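Local coordinates for pectate lyase (PDB 5AMV), which cleaves polygalacturonate in pectin by calcium-dependent beta-elimination, releasing oligosaccharides with an unsaturated galacturonate at their non-reducing ends, at residues H5-S10 and G20-S25; K87-Y92 and P212-R217. All blocks are in the same frame, centred on the assembly; numbering follows the deposited sequence.

Following the chain from the N terminus, contact 1 comes first: H5-S10 and G20-S25 close a short loop of nine intervening residues, none in helix or strand, ahead of strand 32-35. Contact 2 opens later: helix 85-92 is joined to the hairpin at 212-217 after 119 residues that include the helix 105-121 and several strands of the parallel beta-helix. The two loops follow in series, and neither encloses nor crosses the other. The centres of contacts 1 and 2 lie about 47 Å apart, on opposite sides of the chain's centre. Contact 1 joins two runs of N-terminal coil, which rest on strand 194-197 of the beta-helix, whereas contact 2 fastens a peripheral helix to a hairpin carrying one glycan-pocket residue.

Contact 1 (H5-S10 and G20-S25); sequences HQTLGS and GTTGGS
The methyl group of T7 reaches over S25 and T22 at once: CG2 lies 3.3 Å from S25 OG and 3.6 Å from T22 CA. With OG1 set between the backbone N and the carbonyl carbon (chi1 59°), CG2 falls anti to the carbonyl carbon and is presented to this junction. Next along the chain, L8 meets T21, their side chains crossing obliquely, with L8 CD2 3.8 Å from T21 CB. Beside this apolar meeting, a backbone hydrogen bond runs from L8 N to T21 O (3.0 Å), almost collinear with the carbonyl at a C=O...N angle of 174°. A water continues the link, donating to L8 O and accepting from T21 N, so both backbone polar groups of L8 are joined to T21, one directly and one through water. In the right-handed parallel beta-helix of the polysaccharide lyase 1 family, this coil from the N terminus lies against the outside of the stacked strands; L8 and T21 both touch W195 on strand 194-197, and T21 OG1 bonds to G15 O. Residues T22 to S25 form a type II' beta turn with G23 at its positive-phi corner. T22 O accepts from both S25 N and S25 OG, the latter at 2.8 Å and both on the same face of the carbonyl plane, so the serine hydroxyl reinforces the turn that T7 packs upon. At the far end, H5 comes edge-on to the second segment, its CD2 3.3 Å from S25 O, while ND1 is held by D2 OD1.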
loop_
_atom_site.group_PDB
_atom_site.type_symbol
_atom_site.label_atom_id
_atom_site.label_comp_id
_atom_site.label_asym_id
_atom_site.label_seq_id
_atom_site.Cartn_x
_atom_site.Cartn_y
_atom_site.Cartn_z
ATOM N N HIS A 5 8.456 5.961 -21.167
ATOM C CA HIS A 5 9.347 7.147 -21.141
ATOM C C HIS A 5 8.718 8.379 -20.463
ATOM O O HIS A 5 9.388 9.392 -20.287
ATOM C CB HIS A 5 9.869 7.512 -22.538
ATOM C CG HIS A 5 10.836 6.505 -23.100
ATOM N ND1 HIS A 5 10.427 5.387 -23.796
ATOM C CD2 HIS A 5 12.187 6.450 -23.060
ATOM C CE1 HIS A 5 11.484 4.676 -24.148
ATOM N NE2 HIS A 5 12.566 5.303 -23.721
ATOM N N GLN A 6 7.460 8.270 -20.068
ATOM C CA GLN A 6 6.741 9.346 -19.396
ATOM C C GLN A 6 7.241 9.580 -17.975
ATOM O O GLN A 6 7.743 8.666 -17.311
ATOM C CB GLN A 6 5.242 9.078 -19.422
ATOM C CG GLN A 6 4.614 9.411 -20.767
ATOM C CD GLN A 6 3.214 8.888 -20.890
ATOM O OE1 GLN A 6 2.531 8.662 -19.891
ATOM N NE2 GLN A 6 2.779 8.667 -22.118
ATOM N N THR A 7 7.151 10.826 -17.531
ATOM C CA THR A 7 7.659 11.210 -16.221
ATOM C C THR A 7 6.578 11.961 -15.467
ATOM O O THR A 7 5.580 12.387 -16.062
ATOM C CB THR A 7 8.902 12.091 -16.322
ATOM O OG1 THR A 7 8.584 13.269 -17.061
ATOM C CG2 THR A 7 10.098 11.340 -17.008
ATOM N N LEU A 8 6.789 12.121 -14.159
ATOM C CA LEU A 8 5.816 12.824 -13.312
ATOM C C LEU A 8 5.856 14.314 -13.649
ATOM O O LEU A 8 6.932 14.918 -13.699
ATOM C CB LEU A 8 6.186 12.609 -11.836
ATOM C CG LEU A 8 5.315 13.280 -10.778
ATOM C CD1 LEU A 8 3.869 12.701 -10.878
ATOM C CD2 LEU A 8 5.903 13.047 -9.421
ATOM N N GLY A 9 4.683 14.909 -13.827
ATOM C CA GLY A 9 4.618 16.339 -14.206
ATOM C C GLY A 9 5.193 17.181 -13.080
ATOM O O GLY A 9 5.125 16.802 -11.909
ATOM N N SER A 10 5.733 18.348 -13.433
ATOM C CA SER A 10 6.484 19.186 -12.489
ATOM C C SER A 10 5.661 19.808 -11.353
ATOM O O SER A 10 6.237 20.305 -10.355
ATOM C CB SER A 10 7.209 20.302 -13.265
ATOM O OG SER A 10 6.252 21.122 -13.908
ATOM N N GLY A 20 12.536 15.834 -8.622
ATOM C CA GLY A 20 11.314 15.247 -9.179
ATOM C C GLY A 20 11.410 13.762 -9.510
ATOM O O GLY A 20 12.351 13.067 -9.087
ATOM N N THR A 21 10.419 13.256 -10.251
ATOM C CA THR A 21 10.370 11.817 -10.508
ATOM C C THR A 21 10.382 11.506 -12.001
ATOM O O THR A 21 9.384 11.670 -12.703
ATOM C CB THR A 21 9.171 11.165 -9.786
ATOM O OG1 THR A 21 9.309 11.441 -8.379
ATOM C CG2 THR A 21 9.199 9.677 -10.004
ATOM N N THR A 22 11.552 11.070 -12.481
ATOM C CA THR A 22 11.706 10.777 -13.890
ATOM C C THR A 22 11.957 9.283 -14.132
ATOM O O THR A 22 12.031 8.848 -15.309
ATOM C CB THR A 22 12.918 11.591 -14.467
ATOM O OG1 THR A 22 14.077 11.334 -13.664
ATOM C CG2 THR A 22 12.602 13.154 -14.474
ATOM N N GLY A 23 12.119 8.508 -13.041
ATOM C CA GLY A 23 12.322 7.054 -13.137
ATOM C C GLY A 23 13.422 6.713 -14.134
ATOM O O GLY A 23 14.501 7.341 -14.114
ATOM N N GLY A 24 13.143 5.761 -15.029
ATOM C CA GLY A 24 14.126 5.301 -16.026
ATOM C C GLY A 24 13.980 5.917 -17.411
ATOM O O GLY A 24 14.456 5.347 -18.411
ATOM N N SER A 25 13.343 7.088 -17.488
ATOM C CA SER A 25 13.026 7.720 -18.768
ATOM C C SER A 25 14.250 7.986 -19.646
ATOM O O SER A 25 14.139 8.005 -20.863
ATOM C CB SER A 25 12.225 9.010 -18.574
ATOM O OG SER A 25 12.928 9.906 -17.749
HETATM O O HOH W 1 8.701 15.314 -11.318
#

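Contact 2 (K87-Y92 and P212-R217); sequences KYLKAY and PKYYGR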
loop_
_atom_site.group_PDB
_atom_site.type_symbol
_atom_site.label_atom_id
_atom_site.label_comp_id
_atom_site.label_asym_id
_atom_site.label_seq_id
_atom_site.Cartn_x
_atom_site.Cartn_y
_atom_site.Cartn_z
ATOM N N LYS A 87 1.462 -27.126 16.319
ATOM C CA LYS A 87 2.464 -27.002 17.392
ATOM C C LYS A 87 2.721 -25.530 17.749
ATOM O O LYS A 87 2.895 -25.189 18.927
ATOM C CB LYS A 87 3.772 -27.711 17.032
ATOM C CG LYS A 87 3.628 -29.239 16.994
ATOM C CD LYS A 87 4.954 -29.872 16.597
ATOM C CE LYS A 87 4.773 -31.388 16.348
ATOM N NZ LYS A 87 6.070 -32.009 15.968
ATOM N N TYR A 88 2.691 -24.660 16.734
ATOM C CA TYR A 88 2.937 -23.238 16.968
ATOM C C TYR A 88 1.796 -22.691 17.825
ATOM O O TYR A 88 2.023 -21.975 18.814
ATOM C CB TYR A 88 2.982 -22.534 15.619
ATOM C CG TYR A 88 3.293 -21.061 15.715
ATOM C CD1 TYR A 88 2.276 -20.104 15.945
ATOM C CD2 TYR A 88 4.609 -20.622 15.576
ATOM C CE1 TYR A 88 2.600 -18.727 15.999
ATOM C CE2 TYR A 88 4.922 -19.267 15.624
ATOM C CZ TYR A 88 3.911 -18.332 15.847
ATOM O OH TYR A 88 4.243 -16.992 15.912
ATOM N N LEU A 89 0.563 -23.058 17.477
ATOM C CA LEU A 89 -0.616 -22.588 18.223
ATOM C C LEU A 89 -0.564 -23.053 19.684
ATOM O O LEU A 89 -0.852 -22.260 20.609
ATOM C CB LEU A 89 -1.885 -23.097 17.546
ATOM C CG LEU A 89 -2.201 -22.380 16.218
ATOM C CD1 LEU A 89 -3.403 -23.043 15.505
ATOM C CD2 LEU A 89 -2.498 -20.898 16.434
ATOM N N LYS A 90 -0.220 -24.314 19.900
ATOM C CA LYS A 90 -0.038 -24.791 21.264
ATOM C C LYS A 90 1.107 -24.066 21.991
ATOM O O LYS A 90 0.978 -23.675 23.168
ATOM C CB LYS A 90 0.221 -26.301 21.292
ATOM C CG LYS A 90 0.064 -26.892 22.692
ATOM C CD LYS A 90 0.187 -28.416 22.582
ATOM C CE LYS A 90 -0.201 -29.105 23.889
ATOM N NZ LYS A 90 1.005 -29.331 24.703
ATOM N N ALA A 91 2.224 -23.867 21.311
ATOM C CA ALA A 91 3.382 -23.216 21.953
ATOM C C ALA A 91 3.091 -21.829 22.480
ATOM O O ALA A 91 3.630 -21.426 23.527
ATOM C CB ALA A 91 4.616 -23.168 20.983
ATOM N N TYR A 92 2.287 -21.059 21.738
ATOM C CA TYR A 92 2.162 -19.649 22.052
ATOM C C TYR A 92 0.748 -19.223 22.496
ATOM O O TYR A 92 0.441 -18.016 22.550
ATOM C CB TYR A 92 2.682 -18.802 20.853
ATOM C CG TYR A 92 4.088 -19.237 20.523
ATOM C CD1 TYR A 92 5.104 -19.169 21.499
ATOM C CD2 TYR A 92 4.401 -19.776 19.268
ATOM C CE1 TYR A 92 6.409 -19.604 21.231
ATOM C CE2 TYR A 92 5.683 -20.225 18.976
ATOM C CZ TYR A 92 6.689 -20.144 19.962
ATOM O OH TYR A 92 7.938 -20.596 19.666
ATOM N N PRO A 212 -9.391 -18.375 9.015
ATOM C CA PRO A 212 -9.965 -18.739 10.323
ATOM C C PRO A 212 -9.529 -17.718 11.384
ATOM O O PRO A 212 -8.800 -16.784 11.060
ATOM C CB PRO A 212 -9.367 -20.123 10.587
ATOM C CG PRO A 212 -8.057 -20.113 9.824
ATOM C CD PRO A 212 -8.244 -19.217 8.633
ATOM N N LYS A 213 -9.992 -17.889 12.626
ATOM C CA LYS A 213 -9.516 -17.097 13.750
ATOM C C LYS A 213 -8.787 -18.016 14.712
ATOM O O LYS A 213 -9.256 -19.118 14.998
ATOM C CB LYS A 213 -10.675 -16.459 14.523
ATOM C CG LYS A 213 -11.347 -15.296 13.833
ATOM C CD LYS A 213 -12.545 -14.809 14.642
ATOM C CE LYS A 213 -12.648 -13.303 14.464
ATOM N NZ LYS A 213 -13.928 -12.737 14.972
ATOM N N TYR A 214 -7.659 -17.547 15.225
ATOM C CA TYR A 214 -6.908 -18.301 16.222
ATOM C C TYR A 214 -6.688 -17.364 17.384
ATOM O O TYR A 214 -6.300 -16.212 17.175
ATOM C CB TYR A 214 -5.544 -18.799 15.679
ATOM C CG TYR A 214 -5.616 -19.734 14.494
ATOM C CD1 TYR A 214 -6.466 -20.847 14.504
ATOM C CD2 TYR A 214 -4.809 -19.520 13.371
ATOM C CE1 TYR A 214 -6.513 -21.722 13.416
ATOM C CE2 TYR A 214 -4.856 -20.366 12.279
ATOM C CZ TYR A 214 -5.705 -21.464 12.302
ATOM O OH TYR A 214 -5.737 -22.291 11.212
ATOM N N TYR A 215 -6.958 -17.850 18.606
ATOM C CA TYR A 215 -6.937 -16.997 19.794
ATOM C C TYR A 215 -7.962 -15.865 19.630
ATOM O O TYR A 215 -7.765 -14.743 20.114
ATOM C CB TYR A 215 -5.546 -16.400 20.036
ATOM C CG TYR A 215 -4.336 -17.335 19.934
ATOM C CD1 TYR A 215 -4.367 -18.665 20.412
ATOM C CD2 TYR A 215 -3.133 -16.861 19.402
ATOM C CE1 TYR A 215 -3.231 -19.494 20.308
ATOM C CE2 TYR A 215 -2.003 -17.671 19.309
ATOM C CZ TYR A 215 -2.063 -18.974 19.767
ATOM O OH TYR A 215 -0.919 -19.734 19.673
ATOM N N GLY A 216 -9.033 -16.184 18.912
ATOM C CA GLY A 216 -10.077 -15.229 18.591
ATOM C C GLY A 216 -9.741 -14.130 17.590
ATOM O O GLY A 216 -10.559 -13.218 17.406
ATOM N N ARG A 217 -8.569 -14.233 16.937
ATOM C CA ARG A 217 -8.089 -13.174 16.046
ATOM C C ARG A 217 -7.916 -13.710 14.619
ATOM O O ARG A 217 -7.401 -14.812 14.415
ATOM C CB ARG A 217 -6.764 -12.552 16.546
ATOM C CG ARG A 217 -6.756 -11.916 17.973
ATOM C CD ARG A 217 -7.665 -10.655 18.117
ATOM N NE ARG A 217 -7.223 -9.478 17.356
ATOM C CZ ARG A 217 -7.990 -8.406 17.137
ATOM N NH1 ARG A 217 -9.231 -8.364 17.608
ATOM N NH2 ARG A 217 -7.536 -7.370 16.442
#
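A chi1 of -73° in L89 and of -46° in Y215 sets each CG anti to its own carbonyl carbon, and the leucine branches and phenol ring that follow meet across the contact. The contact joins helix 85-92 to the tip of a beta-hairpin with a two-residue loop: Y214 and R217 are hydrogen-bonded to each other in both directions around a type I' turn whose two corners, Y215 and G216, both have positive phi. This turn carries two neighbouring tyrosines to the helix, and L89 engages both with different atoms. Its CD1 sits over one face of the Y214 ring in a CH-pi contact, 3.9 Å from the ring centroid and close to the ring normal, with the two side chains crossing at about a right angle. CD2, the other branch, touches both tyrosines, 3.8 Å from Y214 CB and 3.9 Å from Y215 CZ. Y92 adds a lesser contact, its CB 3.9 Å from Y215 OH, while its own hydroxyl is engaged elsewhere, with S103 O and E107 N. The neighbourhood is rich in aromatic groups: W169 meets the Y215 ring edge-to-face, Y219 does the same to Y214, and W179 NE1 bonds to Y214 O. Beyond the turn, R217 belongs to the glycan pocket and bonds to N178, another pocket residue, whereas the Y215 side chain stays about 13 Å from a bound galacturonate. The polar fastening of helix to hairpin is the phenol of Y215: OH donates to L89 O over 2.7 Å, lying in the plane of that carbonyl on a lone pair, at a C=O...O angle of 110°.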